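Local atomic coordinates of mbSHANK1 protein (Monosiga brevicollis, PDB entry 6X23), a protein that binds a peptide from the GIRK3 channel through its PDZ domain and may act as an adaptor for receptors such as ionotropic glutamate receptors. Residues A[17-31]-A[43-57]. Numbering follows the deposited sequence.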
ATOM      1  N   ILE A  17      -7.219  -3.339   6.379  1.00 23.25           N
ATOM      2  CA  ILE A  17      -8.154  -2.795   5.403  1.00 23.69           C
ATOM      3  C   ILE A  17      -9.043  -3.923   4.905  1.00 28.70           C
ATOM      4  O   ILE A  17      -8.536  -4.956   4.437  1.00 27.41           O
ATOM      5  CB  ILE A  17      -7.426  -2.126   4.224  1.00 20.14           C
ATOM      6  CG1 ILE A  17      -6.189  -1.368   4.705  1.00 22.73           C
ATOM      7  CG2 ILE A  17      -8.349  -1.171   3.521  1.00 21.66           C
ATOM      8  CD1 ILE A  17      -5.447  -0.633   3.591  1.00 20.55           C
ATOM      9  N   MET A  18     -10.359  -3.742   5.013  1.00 29.59           N
ATOM     10  CA  MET A  18     -11.357  -4.652   4.469  1.00 30.32           C
ATOM     11  C   MET A  18     -11.518  -4.323   2.990  1.00 32.80           C
ATOM     12  O   MET A  18     -11.491  -3.147   2.611  1.00 26.52           O
ATOM     13  CB  MET A  18     -12.702  -4.478   5.177  1.00 36.03           C
ATOM     14  CG  MET A  18     -12.697  -4.619   6.709  1.00 44.20           C
ATOM     15  SD  MET A  18     -12.353  -6.257   7.367  1.00 79.02           S
ATOM     16  CE  MET A  18     -12.296  -5.980   9.145  1.00 57.80           C
ATOM     17  N   ARG A  19     -11.695  -5.339   2.154  1.00 26.49           N
ATOM     18  CA  ARG A  19     -11.866  -5.077   0.730  1.00 30.03           C
ATOM     19  C   ARG A  19     -13.253  -4.508   0.477  1.00 30.36           C
ATOM     20  O   ARG A  19     -14.236  -4.990   1.039  1.00 35.81           O
ATOM     21  CB  ARG A  19     -11.666  -6.351  -0.102  1.00 30.20           C
ATOM     22  CG  ARG A  19     -11.708  -6.078  -1.604  1.00 31.03           C
ATOM     23  CD  ARG A  19     -11.430  -7.314  -2.430  1.00 26.90           C
ATOM     24  NE  ARG A  19     -10.212  -7.969  -1.996  1.00 30.39           N
ATOM     25  CZ  ARG A  19      -9.069  -7.960  -2.679  1.00 32.37           C
ATOM     26  NH1 ARG A  19      -9.004  -7.323  -3.845  1.00 32.63           N
ATOM     27  NH2 ARG A  19      -7.994  -8.599  -2.201  1.00 20.69           N
ATOM     28  N   GLY A  20     -13.331  -3.477  -0.357  1.00 34.18           N
ATOM     29  CA  GLY A  20     -14.602  -2.938  -0.794  1.00 36.23           C
ATOM     30  C   GLY A  20     -15.119  -3.698  -1.998  1.00 42.15           C
ATOM     31  O   GLY A  20     -14.671  -4.801  -2.309  1.00 40.64           O
ATOM     32  N   ASP A  21     -16.076  -3.099  -2.693  1.00 47.20           N
ATOM     33  CA  ASP A  21     -16.606  -3.776  -3.868  1.00 53.68           C
ATOM     34  C   ASP A  21     -15.884  -3.384  -5.141  1.00 45.59           C
ATOM     35  O   ASP A  21     -16.056  -4.044  -6.174  1.00 55.01           O
ATOM     36  CB  ASP A  21     -18.099  -3.500  -4.007  1.00 62.38           C
ATOM     37  CG  ASP A  21     -18.844  -3.745  -2.720  1.00 66.92           C
ATOM     38  OD1 ASP A  21     -18.411  -4.635  -1.957  1.00 72.38           O
ATOM     39  OD2 ASP A  21     -19.842  -3.038  -2.461  1.00 66.16           O
ATOM     40  N   LYS A  22     -15.087  -2.329  -5.094  1.00 37.94           N
ATOM     41  CA  LYS A  22     -14.149  -2.022  -6.160  1.00 46.69           C
ATOM     42  C   LYS A  22     -12.710  -2.236  -5.706  1.00 48.90           C
ATOM     43  O   LYS A  22     -11.778  -1.814  -6.399  1.00 48.84           O
ATOM     44  CB  LYS A  22     -14.349  -0.584  -6.644  1.00 49.51           C
ATOM     45  CG  LYS A  22     -15.800  -0.219  -6.968  1.00 48.57           C
ATOM     46  CD  LYS A  22     -16.093  -0.344  -8.456  1.00 48.92           C
ATOM     47  CE  LYS A  22     -17.497   0.147  -8.809  1.00 50.01           C
ATOM     48  NZ  LYS A  22     -17.544   0.917 -10.077  1.00 44.12           N
ATOM     49  N   GLY A  23     -12.505  -2.862  -4.547  1.00 34.47           N
ATOM     50  CA  GLY A  23     -11.161  -3.105  -4.071  1.00 30.62           C
ATOM     51  C   GLY A  23     -10.847  -2.425  -2.756  1.00 31.07           C
ATOM     52  O   GLY A  23     -11.755  -2.141  -1.962  1.00 25.18           O
ATOM     53  N   PHE A  24      -9.551  -2.164  -2.526  1.00 33.71           N
ATOM     54  CA  PHE A  24      -9.100  -1.476  -1.323  1.00 24.20           C
ATOM     55  C   PHE A  24      -9.209   0.032  -1.477  1.00 28.20           C
ATOM     56  O   PHE A  24      -9.445   0.734  -0.486  1.00 25.14           O
ATOM     57  CB  PHE A  24      -7.669  -1.912  -0.977  1.00 22.39           C
ATOM     58  CG  PHE A  24      -7.577  -3.373  -0.599  1.00 25.38           C
ATOM     59  CD1 PHE A  24      -8.267  -3.857   0.505  1.00 23.86           C
ATOM     60  CD2 PHE A  24      -6.868  -4.262  -1.369  1.00 22.71           C
ATOM     61  CE1 PHE A  24      -8.226  -5.174   0.839  1.00 24.04           C
ATOM     62  CE2 PHE A  24      -6.831  -5.596  -1.038  1.00 26.31           C
ATOM     63  CZ  PHE A  24      -7.517  -6.048   0.063  1.00 25.94           C
ATOM     64  N   GLY A  25      -9.064   0.538  -2.704  1.00 25.86           N
ATOM     65  CA  GLY A  25      -9.325   1.935  -2.991  1.00 29.79           C
ATOM     66  C   GLY A  25      -8.109   2.842  -3.042  1.00 32.80           C
ATOM     67  O   GLY A  25      -8.154   3.995  -2.598  1.00 27.70           O
ATOM     68  N   PHE A  26      -7.041   2.349  -3.642  1.00 24.52           N
ATOM     69  CA  PHE A  26      -5.842   3.191  -3.786  1.00 24.70           C
ATOM     70  C   PHE A  26      -5.022   2.691  -4.960  1.00 33.88           C
ATOM     71  O   PHE A  26      -5.248   1.593  -5.441  1.00 34.37           O
ATOM     72  CB  PHE A  26      -5.019   3.224  -2.502  1.00 23.72           C
ATOM     73  CG  PHE A  26      -4.338   1.941  -2.120  1.00 19.62           C
ATOM     74  CD1 PHE A  26      -5.001   0.970  -1.408  1.00 21.63           C
ATOM     75  CD2 PHE A  26      -3.025   1.713  -2.449  1.00 21.78           C
ATOM     76  CE1 PHE A  26      -4.360  -0.197  -1.038  1.00 23.83           C
ATOM     77  CE2 PHE A  26      -2.388   0.545  -2.077  1.00 24.82           C
ATOM     78  CZ  PHE A  26      -3.055  -0.412  -1.372  1.00 18.07           C
ATOM     79  N   ARG A  27      -4.105   3.536  -5.443  1.00 31.51           N
ATOM     80  CA  ARG A  27      -3.228   3.177  -6.590  1.00 37.78           C
ATOM     81  C   ARG A  27      -1.797   3.005  -6.070  1.00 36.42           C
ATOM     82  O   ARG A  27      -1.240   3.989  -5.545  1.00 38.03           O
ATOM     83  CB  ARG A  27      -3.296   4.258  -7.674  1.00 45.09           C
ATOM     84  CG  ARG A  27      -4.665   4.403  -8.322  1.00 57.20           C
ATOM     85  CD  ARG A  27      -4.902   5.802  -8.859  1.00 71.87           C
ATOM     86  NE  ARG A  27      -6.300   6.047  -9.184  1.00 71.89           N
ATOM     87  CZ  ARG A  27      -7.088   5.185  -9.815  1.00 70.79           C
ATOM     88  NH1 ARG A  27      -8.348   5.500 -10.065  1.00 74.09           N
ATOM     89  NH2 ARG A  27      -6.616   4.010 -10.192  1.00 73.54           N
ATOM     90  N   LEU A  28      -1.231   1.803  -6.212  1.00 37.94           N
ATOM     91  CA  LEU A  28       0.101   1.559  -5.723  1.00 37.92           C
ATOM     92  C   LEU A  28       1.075   1.890  -6.843  1.00 42.76           C
ATOM     93  O   LEU A  28       0.740   1.826  -8.022  1.00 43.92           O
ATOM     94  CB  LEU A  28       0.220   0.111  -5.287  1.00 34.46           C
ATOM     95  CG  LEU A  28       1.424  -0.162  -4.428  1.00 44.39           C
ATOM     96  CD1 LEU A  28       1.256   0.541  -3.079  1.00 33.18           C
ATOM     97  CD2 LEU A  28       1.544  -1.661  -4.311  1.00 37.27           C
ATOM     98  N   SER A  29       2.276   2.279  -6.485  1.00 42.72           N
ATOM     99  CA  SER A  29       3.166   2.804  -7.503  1.00 44.95           C
ATOM    100  C   SER A  29       4.594   2.586  -7.049  1.00 50.30           C
ATOM    101  O   SER A  29       4.909   2.815  -5.878  1.00 51.47           O
ATOM    102  CB  SER A  29       2.909   4.289  -7.726  1.00 47.78           C
ATOM    103  OG  SER A  29       3.865   4.834  -8.611  1.00 53.14           O
ATOM    104  N   GLY A  30       5.448   2.139  -7.953  1.00 50.56           N
ATOM    105  CA  GLY A  30       6.836   2.066  -7.545  1.00 49.94           C
ATOM    106  C   GLY A  30       7.633   1.156  -8.451  1.00 62.39           C
ATOM    107  O   GLY A  30       7.282   0.953  -9.614  1.00 62.73           O
ATOM    108  N   ALA A  31       8.696   0.615  -7.861  1.00 65.34           N
ATOM    109  CA  ALA A  31       9.728  -0.133  -8.576  1.00 64.46           C
ATOM    110  C   ALA A  31       9.147  -1.303  -9.357  1.00 71.36           C
ATOM    111  O   ALA A  31       8.557  -2.219  -8.772  1.00 68.86           O
ATOM    112  CB  ALA A  31      10.771  -0.639  -7.577  1.00 64.99           C
ATOM    113  N   GLN A  43       7.367  -0.143  -3.051  1.00 41.36           N
ATOM    114  CA  GLN A  43       6.202   0.468  -3.674  1.00 37.39           C
ATOM    115  C   GLN A  43       5.620   1.520  -2.749  1.00 34.06           C
ATOM    116  O   GLN A  43       5.961   1.585  -1.579  1.00 40.03           O
ATOM    117  CB  GLN A  43       5.141  -0.587  -3.987  1.00 44.63           C
ATOM    118  CG  GLN A  43       5.697  -1.832  -4.627  1.00 47.95           C
ATOM    119  CD  GLN A  43       6.453  -1.523  -5.893  1.00 48.73           C
ATOM    120  OE1 GLN A  43       5.880  -1.017  -6.862  1.00 44.28           O
ATOM    121  NE2 GLN A  43       7.757  -1.791  -5.885  1.00 45.23           N
ATOM    122  N   TRP A  44       4.709   2.338  -3.267  1.00 35.44           N
ATOM    123  CA  TRP A  44       4.132   3.373  -2.419  1.00 39.27           C
ATOM    124  C   TRP A  44       2.759   3.808  -2.922  1.00 39.95           C
ATOM    125  O   TRP A  44       2.389   3.592  -4.078  1.00 43.36           O
ATOM    126  CB  TRP A  44       5.065   4.577  -2.299  1.00 41.72           C
ATOM    127  CG  TRP A  44       5.493   5.157  -3.591  1.00 49.48           C
ATOM    128  CD1 TRP A  44       6.479   4.696  -4.412  1.00 53.55           C
ATOM    129  CD2 TRP A  44       4.972   6.341  -4.209  1.00 55.72           C
ATOM    130  NE1 TRP A  44       6.587   5.508  -5.522  1.00 63.05           N
ATOM    131  CE2 TRP A  44       5.678   6.528  -5.416  1.00 59.27           C
ATOM    132  CE3 TRP A  44       3.974   7.256  -3.860  1.00 56.65           C
ATOM    133  CZ2 TRP A  44       5.418   7.593  -6.274  1.00 61.85           C
ATOM    134  CZ3 TRP A  44       3.720   8.314  -4.709  1.00 61.35           C
ATOM    135  CH2 TRP A  44       4.436   8.472  -5.906  1.00 68.49           C
ATOM    136  N   VAL A  45       2.014   4.428  -2.009  1.00 42.03           N
ATOM    137  CA  VAL A  45       0.642   4.880  -2.230  1.00 40.14           C
ATOM    138  C   VAL A  45       0.691   6.275  -2.848  1.00 41.99           C
ATOM    139  O   VAL A  45       1.345   7.175  -2.310  1.00 44.11           O
ATOM    140  CB  VAL A  45      -0.141   4.886  -0.902  1.00 32.65           C
ATOM    141  CG1 VAL A  45      -1.630   5.167  -1.142  1.00 34.42           C
ATOM    142  CG2 VAL A  45       0.061   3.576  -0.140  1.00 26.84           C
ATOM    143  N   ARG A  46       0.193   6.354  -4.085  1.00 51.15           N
ATOM    144  CA  ARG A  46       0.242   7.578  -4.938  1.00 57.63           C
ATOM    145  C   ARG A  46      -0.995   8.438  -4.755  1.00 53.02           C
ATOM    146  O   ARG A  46      -0.866   9.645  -4.979  1.00 65.20           O
ATOM    147  CB  ARG A  46       0.381   7.251  -6.424  1.00 58.41           C
ATOM    148  CG  ARG A  46       1.049   8.350  -7.240  1.00 64.10           C
ATOM    149  CD  ARG A  46       1.671   7.860  -8.538  1.00 71.49           C
ATOM    150  NE  ARG A  46       3.128   7.872  -8.600  1.00 76.65           N
ATOM    151  CZ  ARG A  46       3.870   8.952  -8.834  1.00 79.01           C
ATOM    152  NH1 ARG A  46       5.186   8.864  -8.883  1.00 73.58           N
ATOM    153  NH2 ARG A  46       3.300  10.125  -9.018  1.00 73.69           N
ATOM    154  N   ASN A  47      -2.110   7.823  -4.388  1.00 50.43           N
ATOM    155  CA  ASN A  47      -3.407   8.497  -4.115  1.00 49.87           C
ATOM    156  C   ASN A  47      -4.369   7.476  -3.509  1.00 35.42           C
ATOM    157  O   ASN A  47      -4.110   6.307  -3.641  1.00 33.84           O
ATOM    158  CB  ASN A  47      -4.014   9.196  -5.335  1.00 60.63           C
ATOM    159  CG  ASN A  47      -4.879   8.297  -6.184  1.00 62.55           C
ATOM    160  OD1 ASN A  47      -6.032   8.060  -5.855  1.00 62.06           O
ATOM    161  ND2 ASN A  47      -4.321   7.804  -7.276  1.00 63.99           N
ATOM    162  N   VAL A  48      -5.418   7.928  -2.814  1.00 31.05           N
ATOM    163  CA  VAL A  48      -6.357   6.972  -2.149  1.00 25.08           C
ATOM    164  C   VAL A  48      -7.796   7.480  -2.298  1.00 23.63           C
ATOM    165  O   VAL A  48      -8.014   8.693  -2.105  1.00 26.38           O
ATOM    166  CB  VAL A  48      -5.977   6.776  -0.666  1.00 23.27           C
ATOM    167  CG1 VAL A  48      -7.122   6.210   0.161  1.00 24.63           C
ATOM    168  CG2 VAL A  48      -4.729   5.921  -0.507  1.00 25.48           C
ATOM    169  N   ASP A  49      -8.736   6.585  -2.628  1.00 27.11           N
ATOM    170  CA  ASP A  49     -10.133   6.985  -2.775  1.00 29.69           C
ATOM    171  C   ASP A  49     -10.665   7.510  -1.449  1.00 26.61           C
ATOM    172  O   ASP A  49     -10.803   6.720  -0.505  1.00 25.29           O
ATOM    173  CB  ASP A  49     -10.982   5.808  -3.224  1.00 26.72           C
ATOM    174  CG  ASP A  49     -10.567   5.294  -4.552  1.00 36.42           C
ATOM    175  OD1 ASP A  49      -9.869   6.048  -5.256  1.00 49.99           O
ATOM    176  OD2 ASP A  49     -10.912   4.139  -4.881  1.00 42.86           O
ATOM    177  N   PRO A  50     -10.999   8.795  -1.337  1.00 25.72           N
ATOM    178  CA  PRO A  50     -11.464   9.294  -0.036  1.00 19.56           C
ATOM    179  C   PRO A  50     -12.730   8.600   0.454  1.00 22.59           C
ATOM    180  O   PRO A  50     -12.959   8.566   1.666  1.00 26.41           O
ATOM    181  CB  PRO A  50     -11.686  10.791  -0.306  1.00 23.88           C
ATOM    182  CG  PRO A  50     -10.821  11.092  -1.497  1.00 20.39           C
ATOM    183  CD  PRO A  50     -10.945   9.868  -2.342  1.00 20.12           C
ATOM    184  N   ASP A  51     -13.547   8.025  -0.435  1.00 22.71           N
ATOM    185  CA  ASP A  51     -14.711   7.233  -0.041  1.00 23.34           C
ATOM    186  C   ASP A  51     -14.444   5.726  -0.039  1.00 26.01           C
ATOM    187  O   ASP A  51     -15.362   4.947   0.251  1.00 24.71           O
ATOM    188  CB  ASP A  51     -15.922   7.542  -0.949  1.00 22.89           C
ATOM    189  CG  ASP A  51     -15.777   6.959  -2.332  1.00 30.59           C
ATOM    190  OD1 ASP A  51     -14.690   7.165  -2.934  1.00 32.13           O
ATOM    191  OD2 ASP A  51     -16.732   6.271  -2.814  1.00 30.93           O
ATOM    192  N   GLY A  52     -13.196   5.294  -0.321  1.00 29.18           N
ATOM    193  CA  GLY A  52     -12.858   3.882  -0.316  1.00 26.33           C
ATOM    194  C   GLY A  52     -12.360   3.339   1.038  1.00 24.07           C
ATOM    195  O   GLY A  52     -12.098   4.054   2.000  1.00 21.75           O
ATOM    196  N   GLN A  53     -12.191   2.021   1.077  1.00 25.52           N
ATOM    197  CA  GLN A  53     -11.856   1.323   2.313  1.00 29.10           C
ATOM    198  C   GLN A  53     -10.458   1.658   2.841  1.00 27.82           C
ATOM    199  O   GLN A  53     -10.255   1.656   4.064  1.00 28.95           O
ATOM    200  CB  GLN A  53     -11.986  -0.178   2.086  1.00 33.27           C
ATOM    201  CG  GLN A  53     -13.421  -0.653   1.989  1.00 32.15           C
ATOM    202  CD  GLN A  53     -14.157  -0.490   3.302  1.00 42.34           C
ATOM    203  OE1 GLN A  53     -13.540  -0.388   4.371  1.00 42.30           O
ATOM    204  NE2 GLN A  53     -15.480  -0.456   3.232  1.00 48.61           N
ATOM    205  N   ALA A  54      -9.483   1.920   1.959  1.00 25.09           N
ATOM    206  CA  ALA A  54      -8.147   2.282   2.438  1.00 23.46           C
ATOM    207  C   ALA A  54      -8.180   3.604   3.180  1.00 26.41           C
ATOM    208  O   ALA A  54      -7.655   3.712   4.296  1.00 27.44           O
ATOM    209  CB  ALA A  54      -7.142   2.348   1.286  1.00 19.56           C
ATOM    210  N   ALA A  55      -8.797   4.628   2.575  1.00 25.07           N
ATOM    211  CA  ALA A  55      -8.945   5.909   3.258  1.00 19.11           C
ATOM    212  C   ALA A  55      -9.597   5.716   4.610  1.00 21.53           C
ATOM    213  O   ALA A  55      -9.172   6.325   5.602  1.00 20.49           O
ATOM    214  CB  ALA A  55      -9.773   6.886   2.421  1.00 20.39           C
ATOM    215  N   ARG A  56     -10.618   4.852   4.671  1.00 23.99           N
ATOM    216  CA  ARG A  56     -11.308   4.597   5.933  1.00 26.28           C
ATOM    217  C   ARG A  56     -10.377   3.966   6.958  1.00 29.16           C
ATOM    218  O   ARG A  56     -10.526   4.205   8.159  1.00 41.40           O
ATOM    219  CB  ARG A  56     -12.541   3.717   5.715  1.00 32.60           C
ATOM    220  CG  ARG A  56     -13.489   3.750   6.913  1.00 46.95           C
ATOM    221  CD  ARG A  56     -14.739   2.870   6.775  1.00 56.40           C
ATOM    222  NE  ARG A  56     -15.943   3.707   6.687  1.00 78.04           N
ATOM    223  CZ  ARG A  56     -16.824   3.883   7.672  1.00 73.25           C
ATOM    224  NH1 ARG A  56     -16.647   3.266   8.835  1.00 70.25           N
ATOM    225  NH2 ARG A  56     -17.880   4.681   7.496  1.00 58.60           N
ATOM    226  N   ALA A  57      -9.411   3.165   6.516  1.00 21.55           N
ATOM    227  CA  ALA A  57      -8.461   2.609   7.461  1.00 22.31           C
ATOM    228  C   ALA A  57      -7.269   3.519   7.691  1.00 24.09           C
ATOM    229  O   ALA A  57      -6.413   3.208   8.526  1.00 29.92           O
ATOM    230  CB  ALA A  57      -7.992   1.245   6.988  1.00 26.98           C
TER
HETATM  231  O   HOH W   1     -11.079  -0.690   5.794  1.00 29.59           O
HETATM  232  O   HOH W   2     -12.796   0.654  -1.360  1.00 24.77           O
HETATM  233  O   HOH W   3      -9.866   4.371  -0.296  1.00 19.90           O
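Phe26 meets three side chains of 43-57 in the buried face of a short antiparallel strand pair, and shows how one ring can join strand to helix. Its CG sits between the backbone N and the carbonyl carbon (chi1 68°), a setting that brings CD1 to 3.7 Å from Ala54 CB while CD2 lies 3.9 Å from Val45 CG1, the valine side chain crossing at about a right angle. Val48 CG2 presses on Phe26 CB, and Leu28 CD1 lies in the ring plane at its edge. At the end of strand 10-18, Ile17 reaches helix 53-57 with both branches, CG1 against Ala57 CB and CG2 over the Gln53 carbonyl.

These residues belong to a PDZ domain, in which 26-29 is the strand that receives the ligand: Arg27, Leu28 and Ser29 pair antiparallel with the bound peptide, and Phe26 packs on one of its apolar side chains. On its other flank, strand 44-48 is tied by Arg46 N to Arg27 O (3.1 Å), almost straight at 171°. At the base, Gly25 O accepts Asp49 N at 2.7 Å as well as a water, and Phe24 O takes Ala54 N in the first turn of the helix.

The other face of the pair carries Arg27, Ser29, Trp44 and Asn47, polar groups beside one large ring. Ser29 OG receives Arg46 NE in the guanidinium plane (3.1 Å), while Trp44 CZ3 lies over one face of that guanidinium. Just before strand 44-48, the Gln43 side chain crosses that of Leu28 at about a right angle, CB 3.8 Å from Leu28 CG, and bends at chi2 (-57°) so that NE2 meets a lone pair of Ala31 O at 3.0 Å; OE1 is held by His78. A leucine in place of Gln43 would probably leave both Ala31 O and His78 without this amide partner, and the chain around Gly30 less firmly tethered.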